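Local structure of aminopeptidase YwaD (Bacillus subtilis, 6HC6) at residues A[245-250]-A[320-325]; A[271-276]-A[421-426]; A[335-340]-A[384-389]. The protein removes amino acids one at a time from the N-terminus of peptides as a secreted aminopeptidase of the M28 family that carries two zinc ions. All blocks are in the same frame, centred on the assembly; numbering follows the deposited sequence.

Contact 1. Residues A[245-250]-A[320-325]; sequences VYVTAH and FNLDMV. With ZN (zinc ion), chain D.
The H250 imidazole presents an edge to D323: carboxylate oxygen OD2 lies near the ring plane, and the two planes stand 78° apart. Water 1 also lies in the imidazole plane, at its edge. The F320 ring meets 245-250 by its edge, with V245 CG1 and the backbone oxygen of Y246 near its plane. H250 NE2 binds zinc at 2.2 Å, and D323 chelates the same ion with OD1 at 2.1 Å and OD2 at 2.2 Å; D262 and two waters complete the site. Parallel pairing in the M28 sheet brings these ligands together, H250 at the end of its strand and D323 just past the neighbouring one. Y246 O accepts from F320 N, F320 O is reached by T248 N, and T248 O receives L322 N at 2.8 Å. With OG1 placed between its backbone N and carbonyl carbon (chi1 68°), T248 donates to N321 OD1 over 2.8 Å, in the carbonyl plane on a lone pair. Water 1 donates to that same oxygen. Behind them, D252 accepts from H250 ND1 and S371 bonds D323 OD2. These bonds probably fix the imidazole's rotation and the carboxylate's orientation, consistent with a preorganised zinc site.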
loop_
_atom_site.group_PDB
_atom_site.type_symbol
_atom_site.label_atom_id
_atom_site.label_comp_id
_atom_site.label_asym_id
_atom_site.label_seq_id
_atom_site.Cartn_x
_atom_site.Cartn_y
_atom_site.Cartn_z
ATOM N N VAL A 245 14.795 1.087 16.489
ATOM C CA VAL A 245 14.690 0.226 15.313
ATOM C C VAL A 245 13.207 0.030 15.027
ATOM O O VAL A 245 12.434 -0.265 15.948
ATOM C CB VAL A 245 15.398 -1.122 15.560
ATOM C CG1 VAL A 245 15.096 -2.144 14.445
ATOM C CG2 VAL A 245 16.898 -0.909 15.746
ATOM N N TYR A 246 12.797 0.253 13.781
ATOM C CA TYR A 246 11.401 0.147 13.388
ATOM C C TYR A 246 11.200 -1.087 12.514
ATOM O O TYR A 246 11.917 -1.267 11.527
ATOM C CB TYR A 246 10.953 1.398 12.618
ATOM C CG TYR A 246 11.191 2.718 13.335
ATOM C CD1 TYR A 246 10.182 3.318 14.083
ATOM C CD2 TYR A 246 12.403 3.385 13.216
ATOM C CE1 TYR A 246 10.375 4.518 14.704
ATOM C CE2 TYR A 246 12.603 4.599 13.832
ATOM C CZ TYR A 246 11.585 5.157 14.581
ATOM O OH TYR A 246 11.764 6.357 15.216
ATOM N N VAL A 247 10.232 -1.929 12.868
ATOM C CA VAL A 247 9.835 -3.073 12.047
ATOM C C VAL A 247 8.375 -2.854 11.684
ATOM O O VAL A 247 7.524 -2.756 12.582
ATOM C CB VAL A 247 10.024 -4.414 12.777
ATOM C CG1 VAL A 247 9.700 -5.577 11.822
ATOM C CG2 VAL A 247 11.440 -4.534 13.305
ATOM N N THR A 248 8.089 -2.709 10.385
ATOM C CA THR A 248 6.827 -2.102 9.987
ATOM C C THR A 248 6.203 -2.827 8.801
ATOM O O THR A 248 6.878 -3.479 7.996
ATOM C CB THR A 248 6.982 -0.608 9.656
ATOM O OG1 THR A 248 7.766 -0.443 8.469
ATOM C CG2 THR A 248 7.647 0.165 10.814
ATOM N N ALA A 249 4.885 -2.683 8.702
ATOM C CA ALA A 249 4.110 -3.302 7.629
ATOM C C ALA A 249 2.742 -2.639 7.592
ATOM O O ALA A 249 2.183 -2.351 8.644
ATOM C CB ALA A 249 3.955 -4.805 7.885
ATOM N N HIS A 250 2.203 -2.404 6.400
ATOM C CA HIS A 250 0.864 -1.826 6.318
ATOM C C HIS A 250 -0.189 -2.923 6.330
ATOM O O HIS A 250 0.004 -3.998 5.761
ATOM C CB HIS A 250 0.719 -0.916 5.091
ATOM C CG HIS A 250 0.604 -1.622 3.765
ATOM N ND1 HIS A 250 -0.610 -1.964 3.207
ATOM C CD2 HIS A 250 1.539 -1.928 2.833
ATOM C CE1 HIS A 250 -0.420 -2.522 2.024
ATOM N NE2 HIS A 250 0.877 -2.483 1.753
ATOM N N PHE A 320 13.009 -1.553 9.021
ATOM C CA PHE A 320 12.790 -2.728 8.175
ATOM C C PHE A 320 11.305 -2.778 7.843
ATOM O O PHE A 320 10.488 -3.072 8.723
ATOM C CB PHE A 320 13.178 -4.020 8.898
ATOM C CG PHE A 320 14.615 -4.121 9.266
ATOM C CD1 PHE A 320 15.106 -3.458 10.379
ATOM C CD2 PHE A 320 15.479 -4.916 8.511
ATOM C CE1 PHE A 320 16.446 -3.564 10.738
ATOM C CE2 PHE A 320 16.818 -5.029 8.871
ATOM C CZ PHE A 320 17.297 -4.350 9.971
ATOM N N ASN A 321 10.946 -2.495 6.592
ATOM C CA ASN A 321 9.546 -2.504 6.187
ATOM C C ASN A 321 9.264 -3.773 5.390
ATOM O O ASN A 321 10.029 -4.127 4.491
ATOM C CB ASN A 321 9.197 -1.261 5.359
ATOM C CG ASN A 321 7.707 -1.182 5.030
ATOM O OD1 ASN A 321 6.880 -0.936 5.906
ATOM N ND2 ASN A 321 7.366 -1.394 3.775
ATOM N N LEU A 322 8.170 -4.461 5.733
ATOM C CA LEU A 322 7.779 -5.721 5.103
ATOM C C LEU A 322 6.503 -5.509 4.297
ATOM O O LEU A 322 5.459 -5.197 4.871
ATOM C CB LEU A 322 7.549 -6.790 6.170
ATOM C CG LEU A 322 8.696 -6.841 7.186
ATOM C CD1 LEU A 322 8.360 -7.735 8.361
ATOM C CD2 LEU A 322 9.931 -7.333 6.480
ATOM N N ASP A 323 6.571 -5.693 2.979
ATOM C CA ASP A 323 5.393 -5.456 2.139
ATOM C C ASP A 323 5.462 -6.419 0.962
ATOM O O ASP A 323 6.259 -6.208 0.044
ATOM C CB ASP A 323 5.339 -3.991 1.674
ATOM C CG ASP A 323 4.021 -3.606 0.997
ATOM O OD1 ASP A 323 3.187 -4.473 0.730
ATOM O OD2 ASP A 323 3.803 -2.398 0.724
ATOM N N MET A 324 4.640 -7.445 1.014
ATOM C CA MET A 324 4.509 -8.483 -0.003
ATOM C C MET A 324 5.606 -9.525 0.131
ATOM O O MET A 324 6.437 -9.630 -0.691
ATOM C CB MET A 324 4.396 -7.886 -1.408
ATOM C CG MET A 324 3.063 -7.243 -1.668
ATOM S SD MET A 324 2.847 -6.310 -3.181
ATOM C CE MET A 324 3.064 -7.605 -4.384
ATOM N N VAL A 325 5.491 -10.299 1.174
ATOM C CA VAL A 325 6.559 -11.235 1.476
ATOM C C VAL A 325 6.058 -12.677 1.520
ATOM O O VAL A 325 6.715 -13.528 2.086
ATOM C CB VAL A 325 7.260 -10.857 2.796
ATOM C CG1 VAL A 325 8.101 -9.594 2.604
ATOM C CG2 VAL A 325 6.235 -10.678 3.918
HETATM ZN ZN ZN D . 1.856 -3.061 -0.086
HETATM O O HOH W 1 4.362 -1.397 4.687
HETATM O O HOH W 2 2.766 -2.958 -1.862
HETATM O O HOH W 3 0.797 -1.561 -1.035
#

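Contact 2. Residues A[271-276]-A[421-426]. With ACT (acetate ion), chain G.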
loop_
_atom_site.group_PDB
_atom_site.type_symbol
_atom_site.label_atom_id
_atom_site.label_comp_id
_atom_site.label_asym_id
_atom_site.label_seq_id
_atom_site.Cartn_x
_atom_site.Cartn_y
_atom_site.Cartn_z
ATOM N N LEU A 271 4.419 -9.443 12.910
ATOM C CA LEU A 271 3.918 -9.871 14.217
ATOM C C LEU A 271 4.639 -11.117 14.706
ATOM O O LEU A 271 4.941 -11.241 15.899
ATOM C CB LEU A 271 2.408 -10.112 14.146
ATOM C CG LEU A 271 1.605 -8.828 14.060
ATOM C CD1 LEU A 271 0.145 -9.133 13.722
ATOM C CD2 LEU A 271 1.703 -8.060 15.393
ATOM N N GLU A 272 4.926 -12.056 13.804
ATOM C CA GLU A 272 5.655 -13.245 14.230
ATOM C C GLU A 272 7.092 -12.905 14.594
ATOM O O GLU A 272 7.657 -13.500 15.523
ATOM C CB GLU A 272 5.609 -14.316 13.138
ATOM C CG GLU A 272 6.476 -15.529 13.419
ATOM C CD GLU A 272 6.000 -16.369 14.604
ATOM O OE1 GLU A 272 4.977 -16.033 15.246
ATOM O OE2 GLU A 272 6.667 -17.370 14.900
ATOM N N MET A 273 7.702 -11.939 13.904
ATOM C CA MET A 273 9.033 -11.519 14.327
ATOM C C MET A 273 8.987 -10.912 15.722
ATOM O O MET A 273 9.878 -11.160 16.546
ATOM C CB MET A 273 9.633 -10.524 13.334
ATOM C CG MET A 273 11.091 -10.189 13.646
ATOM S SD MET A 273 11.632 -8.703 12.777
ATOM C CE MET A 273 10.889 -9.004 11.140
ATOM N N ALA A 274 7.948 -10.123 16.010
ATOM C CA ALA A 274 7.792 -9.579 17.358
ATOM C C ALA A 274 7.672 -10.693 18.393
ATOM O O ALA A 274 8.214 -10.584 19.500
ATOM C CB ALA A 274 6.572 -8.665 17.409
ATOM N N ARG A 275 6.959 -11.770 18.058
ATOM C CA ARG A 275 6.893 -12.909 18.968
ATOM C C ARG A 275 8.267 -13.522 19.184
ATOM O O ARG A 275 8.637 -13.861 20.317
ATOM C CB ARG A 275 5.922 -13.970 18.442
ATOM C CG ARG A 275 5.681 -15.084 19.469
ATOM C CD ARG A 275 5.013 -16.311 18.871
ATOM N NE ARG A 275 5.868 -17.004 17.901
ATOM C CZ ARG A 275 6.803 -17.896 18.214
ATOM N NH1 ARG A 275 7.031 -18.226 19.487
ATOM N NH2 ARG A 275 7.520 -18.461 17.247
ATOM N N VAL A 276 9.042 -13.681 18.109
ATOM C CA VAL A 276 10.370 -14.274 18.247
ATOM C C VAL A 276 11.283 -13.374 19.071
ATOM O O VAL A 276 12.027 -13.845 19.937
ATOM C CB VAL A 276 10.982 -14.559 16.865
ATOM C CG1 VAL A 276 12.428 -15.038 17.042
ATOM C CG2 VAL A 276 10.166 -15.612 16.153
ATOM N N LEU A 421 14.870 -14.590 7.047
ATOM C CA LEU A 421 15.878 -13.626 6.607
ATOM C C LEU A 421 15.746 -12.307 7.362
ATOM O O LEU A 421 16.732 -11.789 7.898
ATOM C CB LEU A 421 15.774 -13.399 5.093
ATOM C CG LEU A 421 16.774 -12.462 4.402
ATOM C CD1 LEU A 421 16.429 -10.962 4.576
ATOM C CD2 LEU A 421 18.198 -12.743 4.871
ATOM N N VAL A 422 14.545 -11.727 7.391
ATOM C CA VAL A 422 14.397 -10.421 8.027
ATOM C C VAL A 422 14.527 -10.541 9.542
ATOM O O VAL A 422 15.015 -9.613 10.209
ATOM C CB VAL A 422 13.063 -9.765 7.621
ATOM C CG1 VAL A 422 13.002 -8.340 8.140
ATOM C CG2 VAL A 422 12.888 -9.792 6.096
ATOM N N THR A 423 14.115 -11.677 10.118
ATOM C CA THR A 423 14.318 -11.853 11.559
ATOM C C THR A 423 15.803 -11.878 11.897
ATOM O O THR A 423 16.238 -11.269 12.883
ATOM C CB THR A 423 13.632 -13.129 12.053
ATOM O OG1 THR A 423 12.213 -12.985 11.919
ATOM C CG2 THR A 423 13.955 -13.381 13.521
ATOM N N ALA A 424 16.601 -12.565 11.078
ATOM C CA ALA A 424 18.036 -12.591 11.317
ATOM C C ALA A 424 18.655 -11.224 11.075
ATOM O O ALA A 424 19.623 -10.854 11.748
ATOM C CB ALA A 424 18.704 -13.645 10.434
ATOM N N ALA A 425 18.138 -10.482 10.097
ATOM C CA ALA A 425 18.657 -9.147 9.814
ATOM C C ALA A 425 18.372 -8.196 10.970
ATOM O O ALA A 425 19.248 -7.438 11.396
ATOM C CB ALA A 425 18.045 -8.606 8.520
ATOM N N VAL A 426 17.138 -8.207 11.471
ATOM C CA VAL A 426 16.810 -7.374 12.622
ATOM C C VAL A 426 17.612 -7.819 13.836
ATOM O O VAL A 426 18.122 -6.987 14.599
ATOM C CB VAL A 426 15.293 -7.405 12.883
ATOM C CG1 VAL A 426 14.950 -6.661 14.187
ATOM C CG2 VAL A 426 14.554 -6.784 11.712
HETATM C C ACT G . 5.380 -18.554 22.441
HETATM O O ACT G . 6.356 -17.892 22.000
HETATM O OXT ACT G . 5.313 -19.794 22.685
HETATM C CH3 ACT G . 4.082 -17.746 22.727
#
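Helices 260-277 and 412-430 lie on the face of the M28 alpha/beta sheet that carries F320 and L322, and here they meet through M273. The axes of 271-276 and 421-426 approach to 10.3 Å and cross at -48°, so a long side chain spans the gap. M273 leaves its helix with CG anti to the backbone N (chi1 -173°), and CG passes T423 OG1 at 3.5 Å, the two side chains sliding past each other in opposite directions. Beyond this, M273 SD rests on V426 CG2 at 3.7 Å, and CE, after a bend at chi3, reaches CG1 of V422 in the conformer modelled, one of two. V276 CG1 adds a looser touch on T423 CG2. No hydrogen bond joins 271-276 to 421-426: T423 OG1 bonds to G419 O in its own helix. R275 grips E272 side-on, NE meeting OE1 at 3.0 Å and NH2 meeting OE2 at 2.7 Å. K44 N and H47 ND1 also bond that carboxylate, while R275 NH1 holds an acetate, probably from the crystallisation liquor. The join thus rests on dispersion, chiefly thioether on V426 and CG beside T423, while R275 and E272 pair with each other rather than across the contact.

Contact 3. Residues A[335-340]-A[384-389]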
loop_
_atom_site.group_PDB
_atom_site.type_symbol
_atom_site.label_atom_id
_atom_site.label_comp_id
_atom_site.label_asym_id
_atom_site.label_seq_id
_atom_site.Cartn_x
_atom_site.Cartn_y
_atom_site.Cartn_z
ATOM N N LEU A 335 14.221 -12.340 -3.226
ATOM C CA LEU A 335 13.788 -11.432 -2.172
ATOM C C LEU A 335 14.540 -10.123 -2.362
ATOM O O LEU A 335 15.761 -10.072 -2.205
ATOM C CB LEU A 335 14.020 -12.027 -0.783
ATOM C CG LEU A 335 13.490 -11.159 0.364
ATOM C CD1 LEU A 335 11.959 -11.020 0.318
ATOM C CD2 LEU A 335 13.941 -11.709 1.714
ATOM N N TYR A 336 13.810 -9.068 -2.707
ATOM C CA TYR A 336 14.397 -7.763 -2.964
ATOM C C TYR A 336 14.399 -6.902 -1.713
ATOM O O TYR A 336 13.456 -6.935 -0.919
ATOM C CB TYR A 336 13.633 -7.043 -4.073
ATOM C CG TYR A 336 13.945 -7.647 -5.408
ATOM C CD1 TYR A 336 15.144 -7.361 -6.056
ATOM C CD2 TYR A 336 13.077 -8.552 -5.997
ATOM C CE1 TYR A 336 15.449 -7.935 -7.289
ATOM C CE2 TYR A 336 13.377 -9.136 -7.219
ATOM C CZ TYR A 336 14.556 -8.819 -7.859
ATOM O OH TYR A 336 14.855 -9.404 -9.070
ATOM N N VAL A 337 15.476 -6.135 -1.557
ATOM C CA VAL A 337 15.621 -5.104 -0.536
ATOM C C VAL A 337 15.601 -3.773 -1.278
ATOM O O VAL A 337 16.591 -3.383 -1.914
ATOM C CB VAL A 337 16.910 -5.282 0.275
ATOM C CG1 VAL A 337 17.032 -4.193 1.329
ATOM C CG2 VAL A 337 16.943 -6.642 0.926
ATOM N N ASN A 338 14.468 -3.082 -1.227
ATOM C CA ASN A 338 14.265 -1.846 -1.974
ATOM C C ASN A 338 14.656 -0.645 -1.122
ATOM O O ASN A 338 14.064 -0.420 -0.065
ATOM C CB ASN A 338 12.793 -1.715 -2.390
ATOM C CG ASN A 338 12.428 -2.636 -3.539
ATOM O OD1 ASN A 338 12.291 -2.202 -4.677
ATOM N ND2 ASN A 338 12.304 -3.917 -3.249
ATOM N N THR A 339 15.621 0.148 -1.589
ATOM C CA THR A 339 15.876 1.448 -0.989
ATOM C C THR A 339 15.482 2.542 -1.972
ATOM O O THR A 339 15.495 2.336 -3.190
ATOM C CB THR A 339 17.344 1.606 -0.562
ATOM O OG1 THR A 339 18.188 1.602 -1.717
ATOM C CG2 THR A 339 17.744 0.462 0.345
ATOM N N LEU A 340 15.083 3.701 -1.435
ATOM C CA LEU A 340 14.499 4.729 -2.294
ATOM C C LEU A 340 15.503 5.243 -3.326
ATOM O O LEU A 340 15.109 5.670 -4.417
ATOM C CB LEU A 340 13.954 5.874 -1.440
ATOM C CG LEU A 340 13.224 7.013 -2.146
ATOM C CD1 LEU A 340 11.924 6.505 -2.783
ATOM C CD2 LEU A 340 12.965 8.179 -1.185
ATOM N N ALA A 384 14.373 0.296 4.291
ATOM C CA ALA A 384 14.191 -0.493 3.102
ATOM C C ALA A 384 12.894 -1.277 3.185
ATOM O O ALA A 384 12.374 -1.490 4.211
ATOM C CB ALA A 384 15.311 -1.449 2.897
ATOM N N ASN A 385 12.446 -1.713 2.029
ATOM C CA ASN A 385 11.256 -2.517 1.895
ATOM C C ASN A 385 11.598 -3.906 1.349
ATOM O O ASN A 385 12.241 -3.970 0.395
ATOM C CB ASN A 385 10.281 -1.834 0.960
ATOM C CG ASN A 385 9.011 -2.596 0.805
ATOM O OD1 ASN A 385 8.513 -3.142 1.708
ATOM N ND2 ASN A 385 8.520 -2.619 -0.389
ATOM N N PHE A 386 11.153 -4.962 1.998
ATOM C CA PHE A 386 11.395 -6.318 1.603
ATOM C C PHE A 386 10.180 -6.858 0.823
ATOM O O PHE A 386 9.105 -6.796 1.294
ATOM C CB PHE A 386 11.671 -7.200 2.806
ATOM C CG PHE A 386 12.908 -6.837 3.572
ATOM C CD1 PHE A 386 12.904 -5.796 4.433
ATOM C CD2 PHE A 386 14.061 -7.536 3.426
ATOM C CE1 PHE A 386 14.019 -5.443 5.136
ATOM C CE2 PHE A 386 15.182 -7.199 4.118
ATOM C CZ PHE A 386 15.163 -6.166 4.984
ATOM N N ILE A 387 10.436 -7.470 -0.322
ATOM C CA ILE A 387 9.351 -7.936 -1.191
ATOM C C ILE A 387 9.905 -9.002 -2.137
ATOM O O ILE A 387 11.042 -8.896 -2.611
ATOM C CB ILE A 387 8.723 -6.741 -1.949
ATOM C CG1 ILE A 387 7.657 -7.197 -2.951
ATOM C CG2 ILE A 387 9.797 -5.932 -2.645
ATOM C CD1 ILE A 387 6.883 -6.029 -3.554
ATOM N N TRP A 388 9.107 -10.046 -2.400
ATOM C CA TRP A 388 9.528 -11.051 -3.373
ATOM C C TRP A 388 9.292 -10.536 -4.784
ATOM O O TRP A 388 8.335 -9.801 -5.046
ATOM C CB TRP A 388 8.774 -12.376 -3.215
ATOM C CG TRP A 388 9.031 -13.132 -1.958
ATOM C CD1 TRP A 388 8.200 -13.213 -0.863
ATOM C CD2 TRP A 388 10.169 -13.940 -1.660
ATOM N NE1 TRP A 388 8.773 -14.019 0.105
ATOM C CE2 TRP A 388 9.980 -14.474 -0.363
ATOM C CE3 TRP A 388 11.336 -14.261 -2.358
ATOM C CZ2 TRP A 388 10.916 -15.315 0.240
ATOM C CZ3 TRP A 388 12.265 -15.099 -1.755
ATOM C CH2 TRP A 388 12.049 -15.611 -0.472
ATOM N N GLY A 389 10.155 -10.956 -5.705
ATOM C CA GLY A 389 10.004 -10.548 -7.087
ATOM C C GLY A 389 10.591 -11.572 -8.032
ATOM O O GLY A 389 11.394 -12.424 -7.642
#
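Chi1 of -66° sets CG of W388 anti to its carbonyl carbon, while L335 has CG anti to the backbone N (-176°); L335 and W388 form a non-hydrogen-bonded pair of two antiparallel strands, and these settings bring indole and leucine together. The two strands, 334-339 and 382-389, belong to the mixed sheet of the M28 peptidase domain. L335 CB sits over one face of the W388 six-membered ring, 4.0 Å from its centroid and 25° off the normal, a CH-pi contact. CD1 of the same leucine lies above the indole as well. An alanine in place of W388 would probably leave L335 CB and CD1 without the flat surface they pack on and R414 without its cation-pi partner. On the same side of the sheet, V337 and F386 point the same way side by side, V337 CG2 to F386 CE2 at 3.7 Å, and V337 CG1 touches A384 CB.

Two hydrogen-bonded pairs fix the register. Y336 N donates to I387 O at 2.8 Å, and I387 N answers to Y336 O; N338 N gives a nearly straight bond to N385 O (2.9 Å), and N385 N returns one to N338 O on a lone pair. Y336 O also meets F386 CA, so the carbonyl takes one hydrogen bond and a weaker CA-H...O contact. On the opposite side, N385 OD1 accepts from N321 ND2 and its side chain touches D323, a zinc ligand, which ties this strand pair to the border of the metal site. Y336, its hydroxyl bonded to D390 O, turns its ring edge toward G389. There the glycine lies so close that a beta carbon would collide with the ring, the CA of G389 being 3.7 Å from Y336 CE2.

Overall arrangement
All three contacts are buried within the M28 peptidase domain, yet their chemistry differs. Contacts 1 and 3 are strand pairings in one sheet, parallel in the first and antiparallel in the second, joined where strands 316-322 and 382-389 run side by side and N321 O probably accepts from F386 N. Contact 2 lies farthest from the chain centre, its centre about 21 Å away against 11 and 14 Å, and has no hydrogen bond between its segments. Its helices cover the sheet: M273 CE meets V247 CG1 at 3.7 Å, and V426 CG2 packs on F320 CG at 3.6 Å. Metal chemistry is confined to contact 1, with contact 3 bordering it through N385.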